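Local coordinates for protein beta-agarase D (Zobellia galactanivorans, PDB 4ASM) that hydrolyses the beta-1,4-linkages of agarose at random with retention of anomeric configuration, here represented by its family 16 glycoside hydrolase catalytic domain, at residues 103-106 / 112-115; 233-236 / 242-245; 252-255 / 259-262; 265-270 / 298-303; 274-279 / 304-309. One frame throughout, in Å; residues are numbered along the deposited sequence. Where two conformers were deposited one is given.

Contact 1. Residues 103-106 / 112-115; sequences KSFT and PISR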
loop_
_atom_site.group_PDB
_atom_site.type_symbol
_atom_site.label_atom_id
_atom_site.label_comp_id
_atom_site.label_asym_id
_atom_site.label_seq_id
_atom_site.Cartn_x
_atom_site.Cartn_y
_atom_site.Cartn_z
ATOM N N LYS A 103 9.570 -20.476 7.573
ATOM C CA LYS A 103 10.136 -19.262 8.145
ATOM C C LYS A 103 9.455 -18.935 9.454
ATOM O O LYS A 103 8.231 -19.055 9.561
ATOM C CB LYS A 103 10.051 -18.062 7.179
ATOM C CG LYS A 103 10.556 -16.735 7.776
ATOM C CD LYS A 103 10.832 -15.699 6.709
ATOM C CE LYS A 103 11.364 -14.389 7.290
ATOM N NZ LYS A 103 11.834 -13.502 6.193
ATOM N N SER A 104 10.267 -18.500 10.420
ATOM C CA SER A 104 9.817 -18.107 11.746
ATOM C C SER A 104 9.631 -16.592 11.818
ATOM O O SER A 104 10.378 -15.809 11.203
ATOM C CB SER A 104 10.845 -18.569 12.781
ATOM O OG SER A 104 10.577 -18.006 14.048
ATOM N N PHE A 105 8.621 -16.176 12.577
ATOM C CA PHE A 105 8.344 -14.778 12.830
ATOM C C PHE A 105 7.616 -14.679 14.169
ATOM O O PHE A 105 7.097 -15.679 14.682
ATOM C CB PHE A 105 7.487 -14.159 11.708
ATOM C CG PHE A 105 6.168 -14.886 11.478
ATOM C CD1 PHE A 105 6.101 -16.009 10.671
ATOM C CD2 PHE A 105 4.997 -14.409 12.051
ATOM C CE1 PHE A 105 4.881 -16.677 10.475
ATOM C CE2 PHE A 105 3.784 -15.070 11.853
ATOM C CZ PHE A 105 3.720 -16.195 11.065
ATOM N N THR A 106 7.579 -13.474 14.712
ATOM C CA THR A 106 6.936 -13.241 16.002
ATOM C C THR A 106 5.419 -13.181 15.810
ATOM O O THR A 106 4.901 -12.339 15.055
ATOM C CB THR A 106 7.476 -11.977 16.653
ATOM O OG1 THR A 106 8.891 -12.153 16.812
ATOM C CG2 THR A 106 6.837 -11.770 18.022
ATOM N N PRO A 112 7.833 -16.934 19.006
ATOM C CA PRO A 112 8.079 -17.294 17.620
ATOM C C PRO A 112 7.074 -18.303 17.149
ATOM O O PRO A 112 6.666 -19.202 17.894
ATOM C CB PRO A 112 9.459 -17.958 17.666
ATOM C CG PRO A 112 9.495 -18.613 18.996
ATOM C CD PRO A 112 8.762 -17.657 19.908
ATOM N N ILE A 113 6.650 -18.156 15.908
ATOM C CA ILE A 113 5.925 -19.256 15.294
ATOM C C ILE A 113 6.441 -19.454 13.866
ATOM O O ILE A 113 7.045 -18.542 13.310
ATOM C CB ILE A 113 4.385 -19.024 15.298
ATOM C CG1 ILE A 113 4.029 -17.711 14.592
ATOM C CG2 ILE A 113 3.836 -19.020 16.743
ATOM C CD1 ILE A 113 2.522 -17.528 14.330
ATOM N N SER A 114 6.196 -20.626 13.296
ATOM C CA SER A 114 6.676 -20.961 11.944
ATOM C C SER A 114 5.542 -21.301 10.992
ATOM O O SER A 114 4.542 -21.924 11.372
ATOM C CB SER A 114 7.651 -22.145 11.992
ATOM O OG SER A 114 8.864 -21.795 12.645
ATOM N N ARG A 115 5.706 -20.881 9.742
ATOM C CA ARG A 115 4.762 -21.208 8.683
ATOM C C ARG A 115 5.571 -21.503 7.433
ATOM O O ARG A 115 6.755 -21.174 7.392
ATOM C CB ARG A 115 3.796 -20.035 8.434
ATOM C CG ARG A 115 2.838 -19.702 9.574
ATOM C CD ARG A 115 1.814 -20.790 9.772
ATOM N NE ARG A 115 0.860 -20.431 10.828
ATOM C CZ ARG A 115 0.989 -20.699 12.135
ATOM N NH1 ARG A 115 2.059 -21.317 12.625
ATOM N NH2 ARG A 115 0.023 -20.308 12.967
HETATM O O HOH W 1 9.448 -20.812 15.249
#

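Contact 2. Residues 233-236 / 242-245; sequences LEYF and VRIL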
loop_
_atom_site.group_PDB
_atom_site.type_symbol
_atom_site.label_atom_id
_atom_site.label_comp_id
_atom_site.label_asym_id
_atom_site.label_seq_id
_atom_site.Cartn_x
_atom_site.Cartn_y
_atom_site.Cartn_z
ATOM N N LEU A 233 -4.134 13.371 2.365
ATOM C CA LEU A 233 -4.058 12.293 1.359
ATOM C C LEU A 233 -5.428 12.077 0.760
ATOM O O LEU A 233 -6.418 12.096 1.489
ATOM C CB LEU A 233 -3.653 10.965 1.998
ATOM C CG LEU A 233 -2.378 10.897 2.833
ATOM C CD1 LEU A 233 -2.184 9.504 3.458
ATOM C CD2 LEU A 233 -1.154 11.308 1.997
ATOM N N GLU A 234 -5.480 11.829 -0.550
ATOM C CA GLU A 234 -6.744 11.494 -1.211
ATOM C C GLU A 234 -6.543 10.204 -1.986
ATOM O O GLU A 234 -5.497 10.043 -2.632
ATOM C CB GLU A 234 -7.152 12.588 -2.183
ATOM C CG GLU A 234 -7.344 13.966 -1.553
ATOM C CD GLU A 234 -7.295 15.106 -2.557
ATOM O OE1 GLU A 234 -7.096 14.858 -3.766
ATOM O OE2 GLU A 234 -7.479 16.263 -2.114
ATOM N N TYR A 235 -7.518 9.289 -1.913
ATOM C CA TYR A 235 -7.431 7.985 -2.574
ATOM C C TYR A 235 -8.448 7.879 -3.694
ATOM O O TYR A 235 -9.546 8.427 -3.585
ATOM C CB TYR A 235 -7.672 6.846 -1.567
ATOM C CG TYR A 235 -6.606 6.726 -0.521
ATOM C CD1 TYR A 235 -6.611 7.542 0.603
ATOM C CD2 TYR A 235 -5.572 5.808 -0.675
ATOM C CE1 TYR A 235 -5.602 7.438 1.555
ATOM C CE2 TYR A 235 -4.583 5.677 0.281
ATOM C CZ TYR A 235 -4.594 6.507 1.382
ATOM O OH TYR A 235 -3.590 6.418 2.325
ATOM N N PHE A 236 -8.064 7.180 -4.762
ATOM C CA PHE A 236 -8.875 7.062 -5.983
ATOM C C PHE A 236 -8.861 5.627 -6.458
ATOM O O PHE A 236 -7.807 4.983 -6.465
ATOM C CB PHE A 236 -8.288 7.945 -7.096
ATOM C CG PHE A 236 -8.203 9.390 -6.726
ATOM C CD1 PHE A 236 -7.144 9.853 -5.939
ATOM C CD2 PHE A 236 -9.174 10.292 -7.133
ATOM C CE1 PHE A 236 -7.061 11.193 -5.552
ATOM C CE2 PHE A 236 -9.091 11.645 -6.743
ATOM C CZ PHE A 236 -8.028 12.084 -5.967
ATOM N N VAL A 242 -12.326 8.175 -3.479
ATOM C CA VAL A 242 -13.036 7.307 -2.525
ATOM C C VAL A 242 -12.734 7.587 -1.053
ATOM O O VAL A 242 -13.450 7.112 -0.180
ATOM C CB VAL A 242 -12.799 5.806 -2.818
ATOM C CG1 VAL A 242 -13.404 5.418 -4.172
ATOM C CG2 VAL A 242 -11.300 5.441 -2.753
ATOM N N ARG A 243 -11.673 8.339 -0.771
ATOM C CA ARG A 243 -11.301 8.617 0.614
ATOM C C ARG A 243 -10.387 9.833 0.712
ATOM O O ARG A 243 -9.555 10.058 -0.161
ATOM C CB ARG A 243 -10.587 7.412 1.244
ATOM C CG ARG A 243 -10.332 7.583 2.751
ATOM C CD ARG A 243 -10.164 6.248 3.387
ATOM N NE ARG A 243 -9.397 6.256 4.634
ATOM C CZ ARG A 243 -9.903 6.032 5.848
ATOM N NH1 ARG A 243 -11.206 5.839 6.031
ATOM N NH2 ARG A 243 -9.091 5.972 6.900
ATOM N N ILE A 244 -10.560 10.621 1.771
ATOM C CA ILE A 244 -9.633 11.698 2.098
ATOM C C ILE A 244 -9.262 11.562 3.569
ATOM O O ILE A 244 -10.151 11.358 4.419
ATOM C CB ILE A 244 -10.239 13.106 1.885
ATOM C CG1 ILE A 244 -10.818 13.261 0.478
ATOM C CG2 ILE A 244 -9.168 14.194 2.114
ATOM C CD1 ILE A 244 -11.494 14.583 0.254
ATOM N N LEU A 245 -7.961 11.665 3.874
ATOM C CA LEU A 245 -7.481 11.874 5.242
ATOM C C LEU A 245 -6.952 13.285 5.279
ATOM O O LEU A 245 -6.123 13.676 4.445
ATOM C CB LEU A 245 -6.349 10.908 5.620
ATOM C CG LEU A 245 -6.788 9.756 6.514
ATOM C CD1 LEU A 245 -7.651 8.843 5.683
ATOM C CD2 LEU A 245 -5.636 9.006 7.110
#

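Contact 3. Residues 252-255 / 259-262; sequences TRLA and WQYT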
loop_
_atom_site.group_PDB
_atom_site.type_symbol
_atom_site.label_atom_id
_atom_site.label_comp_id
_atom_site.label_asym_id
_atom_site.label_seq_id
_atom_site.Cartn_x
_atom_site.Cartn_y
_atom_site.Cartn_z
ATOM N N THR A 252 -14.987 9.148 3.578
ATOM C CA THR A 252 -14.861 7.969 2.714
ATOM C C THR A 252 -16.175 7.593 2.061
ATOM O O THR A 252 -17.257 7.844 2.611
ATOM C CB THR A 252 -13.961 6.809 3.315
ATOM O OG1 THR A 252 -14.407 5.477 2.993
ATOM C CG2 THR A 252 -13.604 7.034 4.746
ATOM N N ARG A 253 -16.067 7.106 0.828
ATOM C CA ARG A 253 -17.254 6.637 0.114
ATOM C C ARG A 253 -17.654 5.299 0.661
ATOM O O ARG A 253 -16.876 4.347 0.639
ATOM C CB ARG A 253 -16.985 6.526 -1.381
ATOM C CG ARG A 253 -17.048 7.840 -2.076
ATOM C CD ARG A 253 -17.223 7.629 -3.582
ATOM N NE ARG A 253 -16.928 8.858 -4.290
ATOM C CZ ARG A 253 -17.828 9.753 -4.658
ATOM N NH1 ARG A 253 -19.112 9.565 -4.381
ATOM N NH2 ARG A 253 -17.435 10.833 -5.322
ATOM N N LEU A 254 -18.894 5.248 1.152
ATOM C CA LEU A 254 -19.510 4.036 1.642
ATOM C C LEU A 254 -19.798 3.071 0.497
ATOM O O LEU A 254 -19.592 3.373 -0.679
ATOM C CB LEU A 254 -20.814 4.416 2.359
ATOM C CG LEU A 254 -20.590 5.347 3.567
ATOM C CD1 LEU A 254 -21.959 5.741 4.171
ATOM C CD2 LEU A 254 -19.645 4.716 4.607
ATOM N N ALA A 255 -20.295 1.901 0.858
ATOM C CA ALA A 255 -20.522 0.837 -0.126
ATOM C C ALA A 255 -21.433 1.262 -1.283
ATOM O O ALA A 255 -21.261 0.795 -2.427
ATOM C CB ALA A 255 -21.075 -0.385 0.552
ATOM N N TRP A 259 -20.915 9.635 0.527
ATOM C CA TRP A 259 -19.825 10.090 1.422
ATOM C C TRP A 259 -20.204 10.037 2.884
ATOM O O TRP A 259 -21.282 10.510 3.266
ATOM C CB TRP A 259 -19.388 11.521 1.116
ATOM C CG TRP A 259 -18.576 11.692 -0.148
ATOM C CD1 TRP A 259 -18.984 12.292 -1.304
ATOM C CD2 TRP A 259 -17.231 11.262 -0.372
ATOM N NE1 TRP A 259 -17.978 12.278 -2.234
ATOM C CE2 TRP A 259 -16.878 11.663 -1.683
ATOM C CE3 TRP A 259 -16.276 10.601 0.412
ATOM C CZ2 TRP A 259 -15.616 11.399 -2.234
ATOM C CZ3 TRP A 259 -15.017 10.345 -0.136
ATOM C CH2 TRP A 259 -14.709 10.735 -1.446
ATOM N N GLN A 260 -19.303 9.499 3.706
ATOM C CA GLN A 260 -19.432 9.598 5.163
ATOM C C GLN A 260 -18.232 10.335 5.749
ATOM O O GLN A 260 -17.076 10.015 5.423
ATOM C CB GLN A 260 -19.597 8.240 5.816
ATOM C CG GLN A 260 -19.890 8.373 7.295
ATOM C CD GLN A 260 -20.179 7.073 7.961
ATOM O OE1 GLN A 260 -21.286 6.871 8.488
ATOM N NE2 GLN A 260 -19.213 6.191 7.976
ATOM N N TYR A 261 -18.502 11.302 6.631
ATOM C CA TYR A 261 -17.461 12.147 7.230
ATOM C C TYR A 261 -17.299 11.702 8.652
ATOM O O TYR A 261 -18.290 11.631 9.405
ATOM C CB TYR A 261 -17.883 13.628 7.196
ATOM C CG TYR A 261 -18.307 14.061 5.824
ATOM C CD1 TYR A 261 -17.367 14.501 4.881
ATOM C CD2 TYR A 261 -19.650 13.988 5.443
ATOM C CE1 TYR A 261 -17.748 14.852 3.591
ATOM C CE2 TYR A 261 -20.051 14.357 4.162
ATOM C CZ TYR A 261 -19.093 14.769 3.242
ATOM O OH TYR A 261 -19.490 15.132 1.980
ATOM N N THR A 262 -16.071 11.357 9.021
ATOM C CA THR A 262 -15.830 10.825 10.349
ATOM C C THR A 262 -14.565 11.376 10.989
ATOM O O THR A 262 -13.736 11.983 10.332
ATOM C CB THR A 262 -15.745 9.278 10.342
ATOM O OG1 THR A 262 -14.663 8.886 9.488
ATOM C CG2 THR A 262 -17.062 8.621 9.868
#

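Contact 4. Residues 265-270 / 298-303; sequences AGVTST and SNISVI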
loop_
_atom_site.group_PDB
_atom_site.type_symbol
_atom_site.label_atom_id
_atom_site.label_comp_id
_atom_site.label_asym_id
_atom_site.label_seq_id
_atom_site.Cartn_x
_atom_site.Cartn_y
_atom_site.Cartn_z
ATOM N N ALA A 265 -13.149 9.103 17.779
ATOM C CA ALA A 265 -13.951 9.297 18.991
ATOM C C ALA A 265 -13.083 9.338 20.246
ATOM O O ALA A 265 -13.446 9.970 21.234
ATOM C CB ALA A 265 -15.004 8.223 19.108
ATOM N N GLY A 266 -11.955 8.633 20.247
ATOM C CA GLY A 266 -11.115 8.638 21.428
ATOM C C GLY A 266 -9.849 7.827 21.322
ATOM O O GLY A 266 -9.765 6.850 20.555
ATOM N N VAL A 267 -8.861 8.260 22.101
ATOM C CA VAL A 267 -7.630 7.525 22.314
ATOM C C VAL A 267 -7.276 7.684 23.772
ATOM O O VAL A 267 -7.710 8.636 24.439
ATOM C CB VAL A 267 -6.451 8.032 21.445
ATOM C CG1 VAL A 267 -6.679 7.741 19.973
ATOM C CG2 VAL A 267 -6.154 9.535 21.696
ATOM N N THR A 268 -6.468 6.753 24.234
ATOM C CA THR A 268 -6.050 6.657 25.609
ATOM C C THR A 268 -5.018 7.762 25.943
ATOM O O THR A 268 -4.921 8.230 27.097
ATOM C CB THR A 268 -5.516 5.244 25.709
ATOM O OG1 THR A 268 -6.167 4.515 26.746
ATOM C CG2 THR A 268 -4.038 5.185 25.734
ATOM N N SER A 269 -4.266 8.190 24.927
ATOM C CA SER A 269 -3.296 9.283 25.020
ATOM C C SER A 269 -2.920 9.717 23.608
ATOM O O SER A 269 -2.974 8.908 22.678
ATOM C CB SER A 269 -2.030 8.841 25.763
ATOM O OG SER A 269 -1.025 9.839 25.674
ATOM N N THR A 270 -2.537 10.977 23.456
ATOM C CA THR A 270 -2.051 11.480 22.178
ATOM C C THR A 270 -0.506 11.470 22.144
ATOM O O THR A 270 0.108 11.986 21.208
ATOM C CB THR A 270 -2.696 12.858 21.856
ATOM O OG1 THR A 270 -2.473 13.224 20.495
ATOM C CG2 THR A 270 -2.206 13.958 22.763
ATOM N N SER A 298 -12.779 17.309 15.686
ATOM C CA SER A 298 -11.739 16.362 16.068
ATOM C C SER A 298 -10.610 16.988 16.865
ATOM O O SER A 298 -10.174 18.107 16.598
ATOM C CB SER A 298 -11.160 15.694 14.826
ATOM O OG SER A 298 -10.233 14.711 15.251
ATOM N N ASN A 299 -10.118 16.213 17.823
ATOM C CA ASN A 299 -8.947 16.581 18.600
ATOM C C ASN A 299 -7.878 15.504 18.560
ATOM O O ASN A 299 -6.986 15.468 19.412
ATOM C CB ASN A 299 -9.339 16.853 20.054
ATOM C CG ASN A 299 -10.128 18.135 20.213
ATOM O OD1 ASN A 299 -9.602 19.114 20.715
ATOM N ND2 ASN A 299 -11.389 18.137 19.771
ATOM N N ILE A 300 -7.947 14.639 17.552
ATOM C CA ILE A 300 -7.061 13.485 17.472
ATOM C C ILE A 300 -6.585 13.358 16.041
ATOM O O ILE A 300 -7.388 13.329 15.114
ATOM C CB ILE A 300 -7.795 12.187 17.879
ATOM C CG1 ILE A 300 -8.228 12.270 19.347
ATOM C CG2 ILE A 300 -6.914 10.945 17.615
ATOM C CD1 ILE A 300 -9.273 11.258 19.747
ATOM N N SER A 301 -5.275 13.272 15.846
ATOM C CA SER A 301 -4.737 13.125 14.498
ATOM C C SER A 301 -5.118 11.791 13.870
ATOM O O SER A 301 -5.156 10.767 14.549
ATOM C CB SER A 301 -3.214 13.246 14.538
ATOM O OG SER A 301 -2.652 13.045 13.252
ATOM N N VAL A 302 -5.406 11.827 12.570
ATOM C CA VAL A 302 -5.609 10.597 11.805
ATOM C C VAL A 302 -4.333 10.228 11.045
ATOM O O VAL A 302 -4.281 9.208 10.371
ATOM C CB VAL A 302 -6.819 10.694 10.829
ATOM C CG1 VAL A 302 -8.127 10.815 11.606
ATOM C CG2 VAL A 302 -6.668 11.838 9.833
ATOM N N ILE A 303 -3.309 11.075 11.158
ATOM C CA ILE A 303 -1.986 10.795 10.581
ATOM C C ILE A 303 -1.087 10.103 11.610
ATOM O O ILE A 303 -0.590 9.009 11.369
ATOM C CB ILE A 303 -1.291 12.089 10.051
ATOM C CG1 ILE A 303 -2.149 12.828 9.005
ATOM C CG2 ILE A 303 0.123 11.776 9.491
ATOM C CD1 ILE A 303 -2.586 12.019 7.798
HETATM O O HOH W 2 -3.441 13.042 18.090
#

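Contact 5. Residues 274-279 / 304-309; sequences GQLIKE and DPFNYL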
loop_
_atom_site.group_PDB
_atom_site.type_symbol
_atom_site.label_atom_id
_atom_site.label_comp_id
_atom_site.label_asym_id
_atom_site.label_seq_id
_atom_site.Cartn_x
_atom_site.Cartn_y
_atom_site.Cartn_z
ATOM N N GLY A 274 -0.025 5.912 23.737
ATOM C CA GLY A 274 -1.470 5.913 23.486
ATOM C C GLY A 274 -1.987 4.705 22.706
ATOM O O GLY A 274 -1.268 4.114 21.885
ATOM N N GLN A 275 -3.243 4.343 22.960
ATOM C CA GLN A 275 -3.928 3.287 22.218
ATOM C C GLN A 275 -5.279 3.784 21.718
ATOM O O GLN A 275 -5.889 4.662 22.309
ATOM C CB GLN A 275 -4.149 2.039 23.079
ATOM C CG GLN A 275 -2.872 1.299 23.474
ATOM C CD GLN A 275 -3.121 0.140 24.436
ATOM O OE1 GLN A 275 -3.855 -0.808 24.126
ATOM N NE2 GLN A 275 -2.475 0.194 25.598
ATOM N N LEU A 276 -5.753 3.184 20.640
ATOM C CA LEU A 276 -7.070 3.506 20.100
ATOM C C LEU A 276 -8.177 2.999 21.016
ATOM O O LEU A 276 -8.077 1.900 21.554
ATOM C CB LEU A 276 -7.223 2.812 18.740
ATOM C CG LEU A 276 -6.305 3.240 17.592
ATOM C CD1 LEU A 276 -6.469 2.287 16.399
ATOM C CD2 LEU A 276 -6.540 4.690 17.175
ATOM N N ILE A 277 -9.233 3.791 21.179
ATOM C CA ILE A 277 -10.498 3.253 21.658
ATOM C C ILE A 277 -11.185 2.610 20.443
ATOM O O ILE A 277 -11.272 3.230 19.377
ATOM C CB ILE A 277 -11.403 4.363 22.234
ATOM C CG1 ILE A 277 -10.770 5.009 23.478
ATOM C CG2 ILE A 277 -12.816 3.820 22.549
ATOM C CD1 ILE A 277 -10.260 4.028 24.529
ATOM N N LYS A 278 -11.632 1.369 20.601
ATOM C CA LYS A 278 -12.255 0.624 19.506
ATOM C C LYS A 278 -13.754 0.350 19.725
ATOM O O LYS A 278 -14.253 0.362 20.866
ATOM C CB LYS A 278 -11.478 -0.673 19.239
ATOM C CG LYS A 278 -10.005 -0.425 18.886
ATOM C CD LYS A 278 -9.286 -1.673 18.385
ATOM C CE LYS A 278 -8.023 -1.282 17.627
ATOM N NZ LYS A 278 -7.415 -2.436 16.904
ATOM N N GLU A 279 -14.463 0.139 18.618
ATOM C CA GLU A 279 -15.883 -0.190 18.626
ATOM C C GLU A 279 -16.079 -1.183 17.499
ATOM O O GLU A 279 -15.667 -0.925 16.368
ATOM C CB GLU A 279 -16.731 1.067 18.380
ATOM C CG GLU A 279 -18.243 0.833 18.301
ATOM C CD GLU A 279 -19.042 2.118 18.063
ATOM O OE1 GLU A 279 -18.594 3.025 17.318
ATOM O OE2 GLU A 279 -20.154 2.214 18.618
ATOM N N ASP A 304 -0.923 10.743 12.773
ATOM C CA ASP A 304 0.014 10.301 13.810
ATOM C C ASP A 304 -0.625 10.595 15.182
ATOM O O ASP A 304 -0.214 11.547 15.868
ATOM C CB ASP A 304 1.326 11.076 13.629
ATOM C CG ASP A 304 2.426 10.627 14.574
ATOM O OD1 ASP A 304 2.280 9.552 15.175
ATOM O OD2 ASP A 304 3.436 11.372 14.671
ATOM N N PRO A 305 -1.657 9.820 15.570
ATOM C CA PRO A 305 -2.401 10.133 16.804
ATOM C C PRO A 305 -1.546 10.057 18.051
ATOM O O PRO A 305 -1.878 10.714 19.045
ATOM C CB PRO A 305 -3.508 9.054 16.848
ATOM C CG PRO A 305 -3.030 7.949 15.942
ATOM C CD PRO A 305 -2.222 8.660 14.865
ATOM N N PHE A 306 -0.484 9.249 18.012
ATOM C CA PHE A 306 0.375 9.002 19.189
ATOM C C PHE A 306 1.750 9.691 19.137
ATOM O O PHE A 306 2.617 9.386 19.956
ATOM C CB PHE A 306 0.485 7.501 19.442
ATOM C CG PHE A 306 -0.834 6.799 19.403
ATOM C CD1 PHE A 306 -1.880 7.232 20.213
ATOM C CD2 PHE A 306 -1.056 5.737 18.542
ATOM C CE1 PHE A 306 -3.137 6.603 20.172
ATOM C CE2 PHE A 306 -2.311 5.096 18.498
ATOM C CZ PHE A 306 -3.343 5.520 19.333
ATOM N N ASN A 307 1.923 10.602 18.185
ATOM C CA ASN A 307 3.112 11.453 18.107
ATOM C C ASN A 307 4.389 10.665 17.876
ATOM O O ASN A 307 5.469 11.030 18.378
ATOM C CB ASN A 307 3.237 12.318 19.371
ATOM C CG ASN A 307 4.166 13.487 19.178
ATOM O OD1 ASN A 307 4.246 14.059 18.094
ATOM N ND2 ASN A 307 4.897 13.851 20.236
ATOM N N TYR A 308 4.280 9.592 17.095
ATOM C CA TYR A 308 5.444 8.740 16.810
ATOM C C TYR A 308 6.546 9.514 16.078
ATOM O O TYR A 308 7.744 9.223 16.252
ATOM C CB TYR A 308 5.026 7.536 15.956
ATOM C CG TYR A 308 4.210 6.486 16.672
ATOM C CD1 TYR A 308 3.952 6.566 18.049
ATOM C CD2 TYR A 308 3.662 5.411 15.960
ATOM C CE1 TYR A 308 3.173 5.586 18.690
ATOM C CE2 TYR A 308 2.906 4.457 16.568
ATOM C CZ TYR A 308 2.649 4.530 17.943
ATOM O OH TYR A 308 1.878 3.541 18.494
ATOM N N LEU A 309 6.159 10.477 15.246
ATOM C CA LEU A 309 7.115 11.235 14.422
ATOM C C LEU A 309 7.728 12.414 15.173
ATOM O O LEU A 309 8.731 13.007 14.716
ATOM C CB LEU A 309 6.470 11.725 13.116
ATOM C CG LEU A 309 5.851 10.640 12.224
ATOM C CD1 LEU A 309 5.303 11.269 10.961
ATOM C CD2 LEU A 309 6.880 9.526 11.897
HETATM O O HOH W 3 1.261 3.882 21.112
#

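Contact 1. Residues 103-106 / 112-115
I113 N donates to F105 O at 2.8 Å, and F105 N returns the bond to I113 O at 2.9 Å; K103 and R115 form a second reciprocal pair, with K103 N to R115 O at 2.9 Å. These two hydrogen-bonded pairs define an antiparallel beta hairpin of strands 102-106 and 112-125, whose short segments run at 143°. Its turn contains T111, part of a substrate-binding stretch assigned by similarity. Between the two hydrogen-bonded pairs sits the non-hydrogen-bonded pair S104 and S114, whose hydroxyls share a water: 2.8 Å from S114 OG, weakly held by S104 OG. On the other face, F105 takes chi1 57°, its CG between backbone N and carbonyl carbon, which swings the ring across to I113 and R115. F105 also meets A332 of helix 329-333, and R115 NE and NH2 bond to A332 O and E333 O. R115 CG touches the ring edge in plane, whereas I113 CG1 lies over one face, 4.1 Å from the ring centroid and 23° off its normal.

Contact 2. Residues 233-236 / 242-245
Y235 carries the tight end of this antiparallel hairpin: its N donates to R243 O at 2.8 Å and its O accepts from V242 N at 2.8 Å. Because V242 and R243 both face Y235, the strand 240-246 makes a classic beta bulge here. V242 CG2 sits between its backbone N and carbonyl carbon, which sets it 3.6 Å from Y235 O. The Y235 and R243 side chains run side by side, Y235 CD1 lying 4.0 Å from R243 CB; E234 and I244 do likewise on the other face. Side-chain packing is looser at L233 and L245, whose backbones bond reciprocally but whose closest side-chain approach is L245 CB to L233 O at 4.3 Å. There is no solvent side, since all eight residues are buried, and the polar ends have partners: R243 NH1 pairs with D203, Y235 OH with S186 O, and E234 with R232 and N226. Strand 220-229 flanks 232-237, strand 249-253 flanks 240-246, and L185 of strand 183-191 packs on Y235, V242 and R243.

Contact 3. Residues 252-255 / 259-262
Q260 N donates to T252 O at 2.9 Å, and T252 N returns the bond to Q260 O, so this pair fixes the antiparallel register. One residue on, R253 and W259 form the non-hydrogen-bonded pair with side chains on a common face. R253 CG stands over the six-membered ring of W259, 3.5 Å from its centroid and only 2° off the normal, a CH-pi contact. The extended chain then carries the guanidinium past the NE1 edge of the indole, so that W259 NE1 lies against one guanidinium face, 3.5 Å from R253 CZ, the planes 40° apart. Its rotation is set by bonds from R253 NE to M241 O and from NH1 to G257 O. With an alanine in place of W259, the R253 methylene chain and one guanidinium face would probably lose their aromatic support. On the opposite face, L254 CD2 rests on Q260 CB at 3.7 Å. The whole is a beta hairpin of strands 249-253 and 259-264 whose turn holds G257, at the surface of the GH16 domain away from its annotated sites.

Contact 4. Residues 265-270 / 298-303
The backbones of 265-270 and 298-303 pass without strand pairing, G266 CA and I300 CA being 7.5 Å apart. Both are loops of the GH16 domain, one following strand 259-264 and the other leaving helix 291-297, and the second contains two successive ST turns. In the first, I300 N donates to S298 OG at 3.2 Å with a 170° angle; in the second, I303 N donates to S301 OG at 2.9 Å. S298 OG also bonds to D248 O, which ties the first turn to the main body. I300 carries the apolar part of the contact. With CG1 anti to its carbonyl carbon (chi1 -63°), it sends CD1 onto the backbone of G266, 3.6 Å from G266 CA. V267 comes from the other loop tip to tip with I300: CG1 reaches I300 CG2 at 4.0 Å, and CG2 faces I300 CD1 at 4.1 Å. P264 and P305 also pack on I300, while F306 meets V267. At the polar margin one water bridges the loops, accepting from S301 N at 2.9 Å and lying 2.6 Å from T270 OG1.

Contact 5. Residues 274-279 / 304-309
Packing on an aromatic face dominates here, with F306 laid against the backbone of 274-276. G274 O stands over the centre of the ring, 3.3 Å above its plane, and G274 C lies over the same face, 3.4 Å from F306 CE1. G274 is the residue that allows this, since a beta carbon in its place would clash with F306 CD1. Beyond it, Q275 C lies 3.5 Å from F306 CZ, and the L276 side chain crosses the phenylalanine at about a right angle, CD2 reaching CZ at 3.9 Å. The opposite face of the ring rests on P305 CG. A serine in place of F306 would probably leave the G274 peptide and L276 CD2 without their apolar cover and open a gap beside P305.

The polar interactions are of two kinds, a water bridge and a carboxylate that braces the turn. One water donates to G274 O at 2.7 Å and accepts from Y308 OH, joining the two segments. Within 304-309, a type I turn from D304 to N307 presents F306, and the D304 carboxylate accepts from Y308 N at 2.8 Å through the syn lone pair of OD1 and from L309 N through OD2, fixing the chain after the turn.

Around the contact, L276, P305 and Y308 pack on Y199 of strand 197-199, D304 and Y308 reach V189 of strand 183-191, and I277 pairs with K284 of strand 282-288.

How the contacts relate
Contact 1 stands apart on its own hairpin, its centre 27 to 38 Å from the others and across the chain's centre from contact 2. Contacts 2 and 3 follow along the chain, centres 10 Å apart, on consecutive antiparallel strands from 232-237 to 259-264, consistent with the beta-jelly-roll fold of GH16 enzymes; V242 O and R253 N, 2.8 Å apart, probably hydrogen-bond across the middle pair. The chain then leaves strand 259-264 into contact 4, which interleaves with contact 5: their segments alternate in sequence and their centres are 6 Å apart, so together they order the long loops away from the annotated sites. L245 CD2 of contact 2 touches V302 O, linking these loops to the strands.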